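Side-chain contacts in malate dehydrogenase (PDB 3FI9), which probably catalyses the NAD-dependent interconversion of malate and oxaloacetate: residues A25-M30 / V243-I248; A77-S82 / A250-E255; P268-I273 / A301-S306. One frame throughout, in Å; residues are numbered along the deposited sequence.

Contact 1: residues A25-M30 / V243-I248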
ATOM      1  N   ALA A  25      -5.005  -2.361   5.387  1.00 14.49           N
ATOM      2  CA  ALA A  25      -5.865  -3.369   4.819  1.00 13.52           C
ATOM      3  C   ALA A  25      -5.230  -3.949   3.577  1.00 13.57           C
ATOM      4  O   ALA A  25      -5.254  -5.151   3.374  1.00 13.26           O
ATOM      5  CB  ALA A  25      -7.261  -2.755   4.447  1.00 13.03           C
ATOM      6  N   GLN A  26      -4.705  -3.085   2.727  1.00 12.69           N
ATOM      7  CA  GLN A  26      -4.057  -3.521   1.487  1.00 13.40           C
ATOM      8  C   GLN A  26      -2.802  -4.331   1.856  1.00 14.11           C
ATOM      9  O   GLN A  26      -2.513  -5.331   1.253  1.00 13.66           O
ATOM     10  CB  GLN A  26      -3.702  -2.292   0.619  1.00 14.24           C
ATOM     11  CG  GLN A  26      -2.878  -2.720  -0.679  1.00 13.76           C
ATOM     12  CD  GLN A  26      -2.446  -1.520  -1.498  1.00 14.59           C
ATOM     13  OE1 GLN A  26      -2.929  -0.399  -1.305  1.00 15.74           O
ATOM     14  NE2 GLN A  26      -1.484  -1.740  -2.394  1.00 14.76           N
ATOM     15  N   THR A  27      -2.065  -3.898   2.877  1.00 13.67           N
ATOM     16  CA  THR A  27      -0.851  -4.610   3.248  1.00 14.07           C
ATOM     17  C   THR A  27      -1.142  -5.993   3.812  1.00 14.86           C
ATOM     18  O   THR A  27      -0.439  -6.989   3.494  1.00 15.87           O
ATOM     19  CB  THR A  27      -0.013  -3.757   4.233  1.00 13.40           C
ATOM     20  OG1 THR A  27       0.320  -2.519   3.584  1.00 15.08           O
ATOM     21  CG2 THR A  27       1.303  -4.487   4.668  1.00 13.42           C
ATOM     22  N   ALA A  28      -2.143  -6.069   4.671  1.00 13.50           N
ATOM     23  CA  ALA A  28      -2.502  -7.364   5.264  1.00 13.98           C
ATOM     24  C   ALA A  28      -2.964  -8.345   4.186  1.00 14.93           C
ATOM     25  O   ALA A  28      -2.607  -9.534   4.204  1.00 13.96           O
ATOM     26  CB  ALA A  28      -3.633  -7.165   6.273  1.00 14.02           C
ATOM     27  N   ALA A  29      -3.749  -7.844   3.247  1.00 14.80           N
ATOM     28  CA  ALA A  29      -4.195  -8.683   2.130  1.00 15.76           C
ATOM     29  C   ALA A  29      -3.030  -9.124   1.253  1.00 15.89           C
ATOM     30  O   ALA A  29      -2.940 -10.290   0.885  1.00 16.38           O
ATOM     31  CB  ALA A  29      -5.274  -7.932   1.303  1.00 15.80           C
ATOM     32  N   MET A  30      -2.117  -8.209   0.895  1.00 14.76           N
ATOM     33  CA  MET A  30      -0.972  -8.637   0.095  1.00 14.30           C
ATOM     34  C   MET A  30      -0.149  -9.703   0.783  1.00 15.11           C
ATOM     35  O   MET A  30       0.389 -10.621   0.137  1.00 14.87           O
ATOM     36  CB  MET A  30      -0.033  -7.442  -0.221  1.00 13.71           C
ATOM     37  CG  MET A  30      -0.610  -6.442  -1.220  1.00 12.30           C
ATOM     38  SD  MET A  30       0.361  -4.906  -1.517  1.00  7.81           S
ATOM     39  CE  MET A  30       1.835  -5.745  -2.271  1.00 10.50           C
ATOM     40  N   VAL A 243       4.819  -1.078   8.783  1.00 15.46           N
ATOM     41  CA  VAL A 243       5.622  -1.624   9.903  1.00 14.42           C
ATOM     42  C   VAL A 243       4.713  -2.351  10.936  1.00 15.49           C
ATOM     43  O   VAL A 243       4.987  -3.500  11.362  1.00 13.47           O
ATOM     44  CB  VAL A 243       6.545  -0.536  10.520  1.00 13.59           C
ATOM     45  CG1 VAL A 243       7.238  -1.068  11.798  1.00 14.59           C
ATOM     46  CG2 VAL A 243       7.596  -0.076   9.436  1.00 11.96           C
ATOM     47  N   SER A 244       3.584  -1.706  11.245  1.00 15.16           N
ATOM     48  CA  SER A 244       2.563  -2.306  12.110  1.00 15.43           C
ATOM     49  C   SER A 244       2.079  -3.656  11.561  1.00 15.49           C
ATOM     50  O   SER A 244       1.866  -4.618  12.308  1.00 15.53           O
ATOM     51  CB  SER A 244       1.378  -1.339  12.234  1.00 14.33           C
ATOM     52  OG  SER A 244       1.786  -0.119  12.914  1.00 16.30           O
ATOM     53  N   ILE A 245       1.844  -3.703  10.271  1.00 15.29           N
ATOM     54  CA  ILE A 245       1.363  -4.985   9.730  1.00 15.89           C
ATOM     55  C   ILE A 245       2.467  -6.050   9.722  1.00 15.26           C
ATOM     56  O   ILE A 245       2.174  -7.256   9.896  1.00 14.47           O
ATOM     57  CB  ILE A 245       0.662  -4.863   8.373  1.00 15.04           C
ATOM     58  CG1 ILE A 245      -0.435  -3.762   8.467  1.00 16.15           C
ATOM     59  CG2 ILE A 245       0.072  -6.266   7.952  1.00 15.15           C
ATOM     60  CD1 ILE A 245      -1.546  -3.944   9.578  1.00 19.11           C
ATOM     61  N   GLU A 246       3.724  -5.640   9.533  1.00 14.33           N
ATOM     62  CA  GLU A 246       4.804  -6.616   9.713  1.00 14.31           C
ATOM     63  C   GLU A 246       4.764  -7.117  11.124  1.00 13.86           C
ATOM     64  O   GLU A 246       5.046  -8.308  11.353  1.00 13.56           O
ATOM     65  CB  GLU A 246       6.208  -6.019   9.534  1.00 13.30           C
ATOM     66  CG  GLU A 246       6.632  -5.664   8.168  1.00 19.82           C
ATOM     67  CD  GLU A 246       8.075  -5.115   8.155  1.00 24.46           C
ATOM     68  OE1 GLU A 246       8.928  -5.762   7.555  1.00 29.80           O
ATOM     69  OE2 GLU A 246       8.359  -4.057   8.738  1.00 23.78           O
ATOM     70  N   MET A 247       4.479  -6.225  12.096  1.00 13.00           N
ATOM     71  CA  MET A 247       4.379  -6.701  13.511  1.00 13.62           C
ATOM     72  C   MET A 247       3.288  -7.772  13.694  1.00 14.32           C
ATOM     73  O   MET A 247       3.558  -8.818  14.344  1.00 14.73           O
ATOM     74  CB  MET A 247       4.136  -5.547  14.517  1.00 13.42           C
ATOM     75  CG  MET A 247       5.188  -4.408  14.419  1.00 13.59           C
ATOM     76  SD  MET A 247       4.771  -3.021  15.492  1.00  6.06           S
ATOM     77  CE  MET A 247       4.695  -3.764  17.087  1.00  9.48           C
ATOM     78  N   ILE A 248       2.068  -7.512  13.211  1.00 14.13           N
ATOM     79  CA  ILE A 248       0.985  -8.498  13.410  1.00 15.96           C
ATOM     80  C   ILE A 248       1.285  -9.812  12.623  1.00 16.65           C
ATOM     81  O   ILE A 248       0.990 -10.929  13.069  1.00 17.63           O
ATOM     82  CB  ILE A 248      -0.422  -7.925  13.068  1.00 16.47           C
ATOM     83  CG1 ILE A 248      -1.488  -8.677  13.880  1.00 16.21           C
ATOM     84  CG2 ILE A 248      -0.725  -7.946  11.518  1.00 13.65           C
ATOM     85  CD1 ILE A 248      -1.413  -8.410  15.394  1.00 17.58           C
TER
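Ile-245 reaches from one helix onto a ledge formed by Thr-27 and Ala-28 of another. Its CB already touches, lying 3.8 Å from CG2 of Thr-27. From CB the side chain forks. The short branch, CG2, points at the other helix. It meets Thr-27 CG2 at 3.9 Å and Ala-28 CA at 3.9 Å, so it rests against backbone as well as side chain. Ala-28 CB is slightly farther, 4.2 Å from Ile-245 CG2. At Ala-28 the isoleucine methyl comes down to the helix backbone. The long branch starts with CG1, beside the backbone N (chi1 -51°), and folds on to CD1. This end turns from Thr-27 and Ala-28 toward the central sheet, where Ile-245 CD1 lies 4.2 Å from Val-81 CG1.

Helix 19-30 follows strand 10-14 and the glycine-rich turn of a Rossmann fold. Residues 15 to 21 of that turn are predicted to bind NAD. The side chain of Ile-245 is about 7 Å from Gly-21, so this packing lies close to the probable cofactor site. Helix 238-251 comes from the C-terminal part of the chain, and the contact joins a helix of the NAD-binding family region to one of the C-terminal family region.

No hydrogen bond crosses between the two segments. With chi1 at -60°, the Thr-27 methyl CG2 lies anti to the backbone N and faces Ile-245. Its hydroxyl OG1 sits beside that N and is hydrogen-bonded to Asn-23 O, one turn back in its own helix. Met-24, on the same helix as Thr-27, also packs on Ile-245. Helix 19-30 faces the second subunit too: Gln-26 OE1 accepts hydrogen bonds from Asn-23 and Gln-238 of that subunit.

Contact 2: residues A77-S82 / A250-E255; sequences AKYIVS and AAMGGE
Ala-251, the last residue of its helix, brings its carbonyl O to 3.6 Å from CE1 of Tyr-79. The oxygen approaches the phenol ring obliquely. Met-252 follows and makes the main contact. Its CG sits almost exactly over the middle of the Tyr-79 ring, 3.4 Å from the centroid and 9° off the normal. This is a close CH-pi contact. SD stays over the same face, 4.4 Å from the Tyr-79 centroid, and gives a Met-aromatic contact. A bend at chi3 (82°) keeps the terminal methyl near the ring margin, with Met-252 CE 4.0 Å from Tyr-79 CD2. CG makes the close approach; SD and CE stand farther from the ring plane. At Gly-253 the chain leaves helical geometry with positive phi. Its N bonds back to Ala-250 O, and the turn is a Schellman motif that ends helix 238-251 just where Met-252 meets the tyrosine. Strand 77-82 runs between the parallel strands 10-14 and 121-124 of the Rossmann sheet. Tyr-79 packs beside Leu-11 and His-121 from these strands, and Ala-251 also touches His-121. The neighbouring Ile-80 packs on Ile-112 of helix 94-115.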
ATOM      1  N   ALA A  77     -12.524 -12.191  16.578  1.00 23.74           N
ATOM      2  CA  ALA A  77     -11.208 -11.555  16.316  1.00 22.47           C
ATOM      3  C   ALA A  77     -10.144 -12.274  17.123  1.00 21.66           C
ATOM      4  O   ALA A  77     -10.311 -12.442  18.325  1.00 22.28           O
ATOM      5  CB  ALA A  77     -11.245 -10.056  16.705  1.00 22.12           C
ATOM      6  N   LYS A  78      -9.059 -12.702  16.488  1.00 19.90           N
ATOM      7  CA  LYS A  78      -7.904 -13.190  17.217  1.00 19.37           C
ATOM      8  C   LYS A  78      -6.684 -12.266  17.155  1.00 18.25           C
ATOM      9  O   LYS A  78      -5.755 -12.420  17.943  1.00 17.81           O
ATOM     10  CB  LYS A  78      -7.458 -14.533  16.679  1.00 18.83           C
ATOM     11  CG  LYS A  78      -8.480 -15.691  16.977  1.00 21.05           C
ATOM     12  CD  LYS A  78      -8.896 -15.733  18.449  1.00 23.45           C
ATOM     13  CE  LYS A  78      -9.524 -17.098  18.780  1.00 28.31           C
ATOM     14  NZ  LYS A  78     -10.923 -17.069  18.368  1.00 27.22           N
ATOM     15  N   TYR A  79      -6.666 -11.390  16.170  1.00 17.91           N
ATOM     16  CA  TYR A  79      -5.605 -10.357  16.037  1.00 17.06           C
ATOM     17  C   TYR A  79      -6.279  -9.056  15.767  1.00 17.86           C
ATOM     18  O   TYR A  79      -7.272  -8.994  15.042  1.00 18.33           O
ATOM     19  CB  TYR A  79      -4.631 -10.696  14.904  1.00 16.43           C
ATOM     20  CG  TYR A  79      -4.035 -12.047  15.134  1.00 17.90           C
ATOM     21  CD1 TYR A  79      -2.887 -12.199  15.885  1.00 21.01           C
ATOM     22  CD2 TYR A  79      -4.694 -13.213  14.680  1.00 19.63           C
ATOM     23  CE1 TYR A  79      -2.339 -13.494  16.131  1.00 21.96           C
ATOM     24  CE2 TYR A  79      -4.179 -14.458  14.933  1.00 21.70           C
ATOM     25  CZ  TYR A  79      -2.995 -14.595  15.637  1.00 24.38           C
ATOM     26  OH  TYR A  79      -2.489 -15.847  15.892  1.00 26.25           O
ATOM     27  N   ILE A  80      -5.747  -7.991  16.375  1.00 17.51           N
ATOM     28  CA  ILE A  80      -6.313  -6.685  16.206  1.00 16.99           C
ATOM     29  C   ILE A  80      -5.191  -5.693  16.030  1.00 17.28           C
ATOM     30  O   ILE A  80      -4.213  -5.721  16.787  1.00 17.45           O
ATOM     31  CB  ILE A  80      -7.090  -6.221  17.474  1.00 18.08           C
ATOM     32  CG1 ILE A  80      -8.300  -7.141  17.734  1.00 17.59           C
ATOM     33  CG2 ILE A  80      -7.562  -4.765  17.277  1.00 16.57           C
ATOM     34  CD1 ILE A  80      -8.993  -6.863  19.084  1.00 21.25           C
ATOM     35  N   VAL A  81      -5.336  -4.802  15.063  1.00 16.43           N
ATOM     36  CA  VAL A  81      -4.405  -3.689  14.927  1.00 15.94           C
ATOM     37  C   VAL A  81      -5.219  -2.428  14.898  1.00 17.20           C
ATOM     38  O   VAL A  81      -6.052  -2.277  14.032  1.00 16.70           O
ATOM     39  CB  VAL A  81      -3.606  -3.780  13.603  1.00 16.28           C
ATOM     40  CG1 VAL A  81      -2.730  -2.491  13.371  1.00 15.62           C
ATOM     41  CG2 VAL A  81      -2.773  -5.051  13.607  1.00 15.16           C
ATOM     42  N   SER A  82      -4.959  -1.498  15.814  1.00 18.17           N
ATOM     43  CA  SER A  82      -5.717  -0.221  15.808  1.00 17.37           C
ATOM     44  C   SER A  82      -4.957   1.047  15.536  1.00 18.59           C
ATOM     45  O   SER A  82      -3.993   1.356  16.255  1.00 17.68           O
ATOM     46  CB  SER A  82      -6.466   0.003  17.130  1.00 18.21           C
ATOM     47  OG  SER A  82      -7.144   1.264  17.088  1.00 18.38           O
ATOM     48  N   ALA A 250       4.220 -11.174  12.434  1.00 18.75           N
ATOM     49  CA  ALA A 250       5.090 -11.909  13.357  1.00 19.15           C
ATOM     50  C   ALA A 250       4.285 -12.565  14.467  1.00 18.59           C
ATOM     51  O   ALA A 250       4.520 -13.711  14.824  1.00 19.43           O
ATOM     52  CB  ALA A 250       6.148 -10.943  13.964  1.00 19.00           C
ATOM     53  N   ALA A 251       3.345 -11.820  15.032  1.00 18.83           N
ATOM     54  CA  ALA A 251       2.488 -12.360  16.091  1.00 19.51           C
ATOM     55  C   ALA A 251       1.627 -13.515  15.597  1.00 20.41           C
ATOM     56  O   ALA A 251       1.173 -14.308  16.403  1.00 20.13           O
ATOM     57  CB  ALA A 251       1.597 -11.287  16.673  1.00 18.50           C
ATOM     58  N   MET A 252       1.363 -13.559  14.291  1.00 21.52           N
ATOM     59  CA  MET A 252       0.497 -14.595  13.719  1.00 21.86           C
ATOM     60  C   MET A 252       1.320 -15.827  13.311  1.00 23.34           C
ATOM     61  O   MET A 252       0.769 -16.764  12.712  1.00 24.18           O
ATOM     62  CB  MET A 252      -0.307 -14.034  12.522  1.00 20.78           C
ATOM     63  CG  MET A 252      -1.365 -12.948  12.855  1.00 20.12           C
ATOM     64  SD  MET A 252      -2.131 -11.858  11.532  1.00 13.66           S
ATOM     65  CE  MET A 252      -3.440 -12.968  10.873  1.00 19.78           C
ATOM     66  N   GLY A 253       2.622 -15.813  13.615  1.00 23.17           N
ATOM     67  CA  GLY A 253       3.524 -16.947  13.366  1.00 24.52           C
ATOM     68  C   GLY A 253       4.271 -16.871  12.047  1.00 25.04           C
ATOM     69  O   GLY A 253       4.929 -17.834  11.625  1.00 24.79           O
ATOM     70  N   GLY A 254       4.182 -15.716  11.392  1.00 24.97           N
ATOM     71  CA  GLY A 254       4.935 -15.466  10.187  1.00 24.44           C
ATOM     72  C   GLY A 254       6.364 -15.062  10.469  1.00 25.25           C
ATOM     73  O   GLY A 254       6.917 -15.314  11.554  1.00 25.12           O
ATOM     74  N   GLU A 255       6.955 -14.450   9.460  1.00 25.32           N
ATOM     75  CA  GLU A 255       8.305 -13.931   9.491  1.00 26.49           C
ATOM     76  C   GLU A 255       8.511 -13.028  10.732  1.00 25.84           C
ATOM     77  O   GLU A 255       7.638 -12.265  11.094  1.00 22.96           O
ATOM     78  CB  GLU A 255       8.479 -13.149   8.188  1.00 27.86           C
ATOM     79  CG  GLU A 255       9.851 -12.561   7.921  1.00 33.22           C
ATOM     80  CD  GLU A 255       9.961 -12.071   6.491  1.00 40.31           C
ATOM     81  OE1 GLU A 255       9.042 -12.380   5.686  1.00 43.04           O
ATOM     82  OE2 GLU A 255      10.968 -11.401   6.165  1.00 44.46           O
TER

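Contact 3: residues P268-I273 / A301-S306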
ATOM      1  N   PRO A 268      13.256  -3.728  38.210  1.00 25.67           N
ATOM      2  CA  PRO A 268      13.836  -2.671  39.046  1.00 25.25           C
ATOM      3  C   PRO A 268      14.407  -1.551  38.186  1.00 24.33           C
ATOM      4  O   PRO A 268      15.079  -1.834  37.203  1.00 24.50           O
ATOM      5  CB  PRO A 268      14.968  -3.415  39.785  1.00 25.78           C
ATOM      6  CG  PRO A 268      14.458  -4.849  39.875  1.00 26.36           C
ATOM      7  CD  PRO A 268      13.754  -5.077  38.558  1.00 25.77           C
ATOM      8  N   GLY A 269      14.141  -0.297  38.537  1.00 23.72           N
ATOM      9  CA  GLY A 269      14.658   0.865  37.787  1.00 22.94           C
ATOM     10  C   GLY A 269      13.758   1.324  36.651  1.00 22.41           C
ATOM     11  O   GLY A 269      13.806   2.479  36.221  1.00 22.67           O
ATOM     12  N   PHE A 270      12.909   0.420  36.175  1.00 20.91           N
ATOM     13  CA  PHE A 270      11.972   0.737  35.080  1.00 20.44           C
ATOM     14  C   PHE A 270      10.595   0.096  35.387  1.00 19.72           C
ATOM     15  O   PHE A 270      10.197  -0.864  34.768  1.00 17.68           O
ATOM     16  CB  PHE A 270      12.562   0.166  33.788  1.00 18.84           C
ATOM     17  CG  PHE A 270      13.870   0.806  33.407  1.00 19.31           C
ATOM     18  CD1 PHE A 270      13.883   2.020  32.740  1.00 19.16           C
ATOM     19  CD2 PHE A 270      15.091   0.211  33.752  1.00 20.49           C
ATOM     20  CE1 PHE A 270      15.096   2.621  32.385  1.00 21.29           C
ATOM     21  CE2 PHE A 270      16.334   0.820  33.392  1.00 20.81           C
ATOM     22  CZ  PHE A 270      16.319   2.014  32.717  1.00 20.14           C
ATOM     23  N   GLU A 271       9.897   0.606  36.398  1.00 19.97           N
ATOM     24  CA  GLU A 271       8.738  -0.115  36.907  1.00 20.40           C
ATOM     25  C   GLU A 271       7.464   0.281  36.188  1.00 20.29           C
ATOM     26  O   GLU A 271       7.282   1.460  35.885  1.00 19.74           O
ATOM     27  CB  GLU A 271       8.605   0.187  38.408  1.00 21.65           C
ATOM     28  CG  GLU A 271       9.850  -0.238  39.211  1.00 22.97           C
ATOM     29  CD  GLU A 271      10.948   0.822  39.299  1.00 27.68           C
ATOM     30  OE1 GLU A 271      10.877   1.907  38.633  1.00 27.39           O
ATOM     31  OE2 GLU A 271      11.923   0.543  40.050  1.00 29.62           O
ATOM     32  N   HIS A 272       6.567  -0.687  35.941  1.00 20.16           N
ATOM     33  CA  HIS A 272       5.151  -0.350  35.599  1.00 19.51           C
ATOM     34  C   HIS A 272       4.995   0.607  34.444  1.00 19.00           C
ATOM     35  O   HIS A 272       4.457   1.716  34.595  1.00 18.42           O
ATOM     36  CB  HIS A 272       4.443   0.250  36.820  1.00 19.79           C
ATOM     37  CG  HIS A 272       4.415  -0.671  37.989  1.00 21.29           C
ATOM     38  ND1 HIS A 272       5.050  -0.384  39.183  1.00 24.99           N
ATOM     39  CD2 HIS A 272       3.891  -1.911  38.126  1.00 21.80           C
ATOM     40  CE1 HIS A 272       4.901  -1.401  40.015  1.00 22.45           C
ATOM     41  NE2 HIS A 272       4.201  -2.340  39.403  1.00 24.47           N
ATOM     42  N   ILE A 273       5.470   0.192  33.266  1.00 18.91           N
ATOM     43  CA  ILE A 273       5.505   1.132  32.152  1.00 18.48           C
ATOM     44  C   ILE A 273       5.414   0.413  30.834  1.00 17.99           C
ATOM     45  O   ILE A 273       5.604  -0.819  30.777  1.00 18.77           O
ATOM     46  CB  ILE A 273       6.841   1.968  32.207  1.00 18.58           C
ATOM     47  CG1 ILE A 273       6.711   3.256  31.414  1.00 19.42           C
ATOM     48  CG2 ILE A 273       8.051   1.108  31.760  1.00 17.57           C
ATOM     49  CD1 ILE A 273       5.807   4.298  32.136  1.00 17.92           C
ATOM     50  N   ALA A 301      21.526   5.162  31.097  1.00 18.81           N
ATOM     51  CA  ALA A 301      21.130   6.396  31.827  1.00 18.96           C
ATOM     52  C   ALA A 301      20.233   7.284  30.981  1.00 18.57           C
ATOM     53  O   ALA A 301      19.335   7.979  31.488  1.00 18.63           O
ATOM     54  CB  ALA A 301      22.379   7.153  32.322  1.00 18.13           C
ATOM     55  N   ALA A 302      20.490   7.311  29.677  1.00 17.39           N
ATOM     56  CA  ALA A 302      19.633   8.068  28.787  1.00 18.09           C
ATOM     57  C   ALA A 302      18.245   7.418  28.760  1.00 17.38           C
ATOM     58  O   ALA A 302      17.224   8.112  28.759  1.00 19.15           O
ATOM     59  CB  ALA A 302      20.254   8.105  27.351  1.00 17.51           C
ATOM     60  N   LEU A 303      18.230   6.087  28.742  1.00 18.23           N
ATOM     61  CA  LEU A 303      16.991   5.290  28.801  1.00 18.67           C
ATOM     62  C   LEU A 303      16.204   5.576  30.102  1.00 18.76           C
ATOM     63  O   LEU A 303      14.976   5.701  30.087  1.00 18.72           O
ATOM     64  CB  LEU A 303      17.304   3.797  28.680  1.00 19.39           C
ATOM     65  CG  LEU A 303      16.099   2.842  28.595  1.00 20.60           C
ATOM     66  CD1 LEU A 303      15.231   3.184  27.388  1.00 23.66           C
ATOM     67  CD2 LEU A 303      16.493   1.370  28.525  1.00 22.22           C
ATOM     68  N   LYS A 304      16.919   5.702  31.209  1.00 19.25           N
ATOM     69  CA  LYS A 304      16.295   6.053  32.495  1.00 21.47           C
ATOM     70  C   LYS A 304      15.654   7.445  32.426  1.00 22.28           C
ATOM     71  O   LYS A 304      14.546   7.649  32.917  1.00 22.76           O
ATOM     72  CB  LYS A 304      17.349   5.977  33.616  1.00 21.60           C
ATOM     73  CG  LYS A 304      16.855   6.353  35.011  1.00 23.32           C
ATOM     74  CD  LYS A 304      15.569   5.585  35.378  1.00 24.79           C
ATOM     75  CE  LYS A 304      15.229   5.771  36.873  1.00 29.11           C
ATOM     76  NZ  LYS A 304      14.033   4.983  37.310  1.00 26.48           N
ATOM     77  N   GLU A 305      16.340   8.400  31.791  1.00 23.80           N
ATOM     78  CA  GLU A 305      15.782   9.724  31.539  1.00 24.11           C
ATOM     79  C   GLU A 305      14.444   9.656  30.778  1.00 23.70           C
ATOM     80  O   GLU A 305      13.467  10.311  31.144  1.00 22.14           O
ATOM     81  CB  GLU A 305      16.754  10.507  30.646  1.00 26.15           C
ATOM     82  CG  GLU A 305      17.897  11.153  31.333  1.00 30.42           C
ATOM     83  CD  GLU A 305      17.555  12.582  31.737  1.00 39.57           C
ATOM     84  OE1 GLU A 305      17.073  12.766  32.879  1.00 43.66           O
ATOM     85  OE2 GLU A 305      17.788  13.521  30.927  1.00 41.64           O
ATOM     86  N   SER A 306      14.437   8.922  29.667  1.00 20.89           N
ATOM     87  CA  SER A 306      13.219   8.683  28.898  1.00 21.09           C
ATOM     88  C   SER A 306      12.147   7.998  29.801  1.00 20.26           C
ATOM     89  O   SER A 306      10.954   8.423  29.853  1.00 19.66           O
ATOM     90  CB  SER A 306      13.578   7.825  27.667  1.00 20.71           C
ATOM     91  OG  SER A 306      12.450   7.524  26.884  1.00 24.35           O
TER
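One hydrogen bond links Lys-304 to the loop: its NZ donates to Gly-269 O at 2.7 Å. The C=O...donor angle is 136°, and the donor is tilted 27° from the carbonyl plane. The lysine chain bends once, at chi2 (51°), and then runs extended, which carries the ammonium group from the helix to this backbone oxygen. The other end of Gly-269 is held within its own segment. Its N bonds to Glu-271 OE2 at 2.8 Å, approaching from above the carboxylate plane.

The charges of the pair Glu-271 and Lys-304 are not in contact, with OE1 and NZ 4.6 Å apart. At this distance the opposite charges may still attract. Lys-304 NZ also stands well above one face of the Phe-270 ring, and any cation-pi attraction is long and weak.

Segment 268-273 links strand 261-267 to strand 273-277, two antiparallel strands at one side of the central sheet. Where the second strand starts, His-272 and Ile-273 both face Val-265, a G1 beta bulge. Helix 297-319 packs against this hairpin.

The packing centres on the Phe-270 ring, which meets the helix with its CE1 corner. Phe-270 CE1 lies 3.6 Å from Lys-304 CA and 3.9 Å from Leu-303 CG. Leu-303 C and Lys-304 N lie near the ring plane at its edge, and the backbone passes through that plane from one side to the other. Leu-303 O is 3.8 Å from Phe-270 CE1. The ring also packs on Val-265 and Met-275 of the hairpin. Ile-291, from a loop, touches both Phe-270 and Leu-303.

In the fold
From the N terminus, the chain passes 25-30 in the first helix of the Rossmann part and then 77-82 in a central strand. Helix 238-251 later brings 243-248 back to close contact 1 and, at its end, 250-255 to close contact 2. The two long loops cross, because their segments alternate along the chain. They also touch: Ile-248 packs on Val-81 and Tyr-79. One helix of the C-terminal part is thus tied to both a helix and a strand of the nucleotide-binding part. Contact 3 opens afterwards and closes a short loop between a hairpin and helix 297-319. Its centre is about 31 Å from that of contact 1.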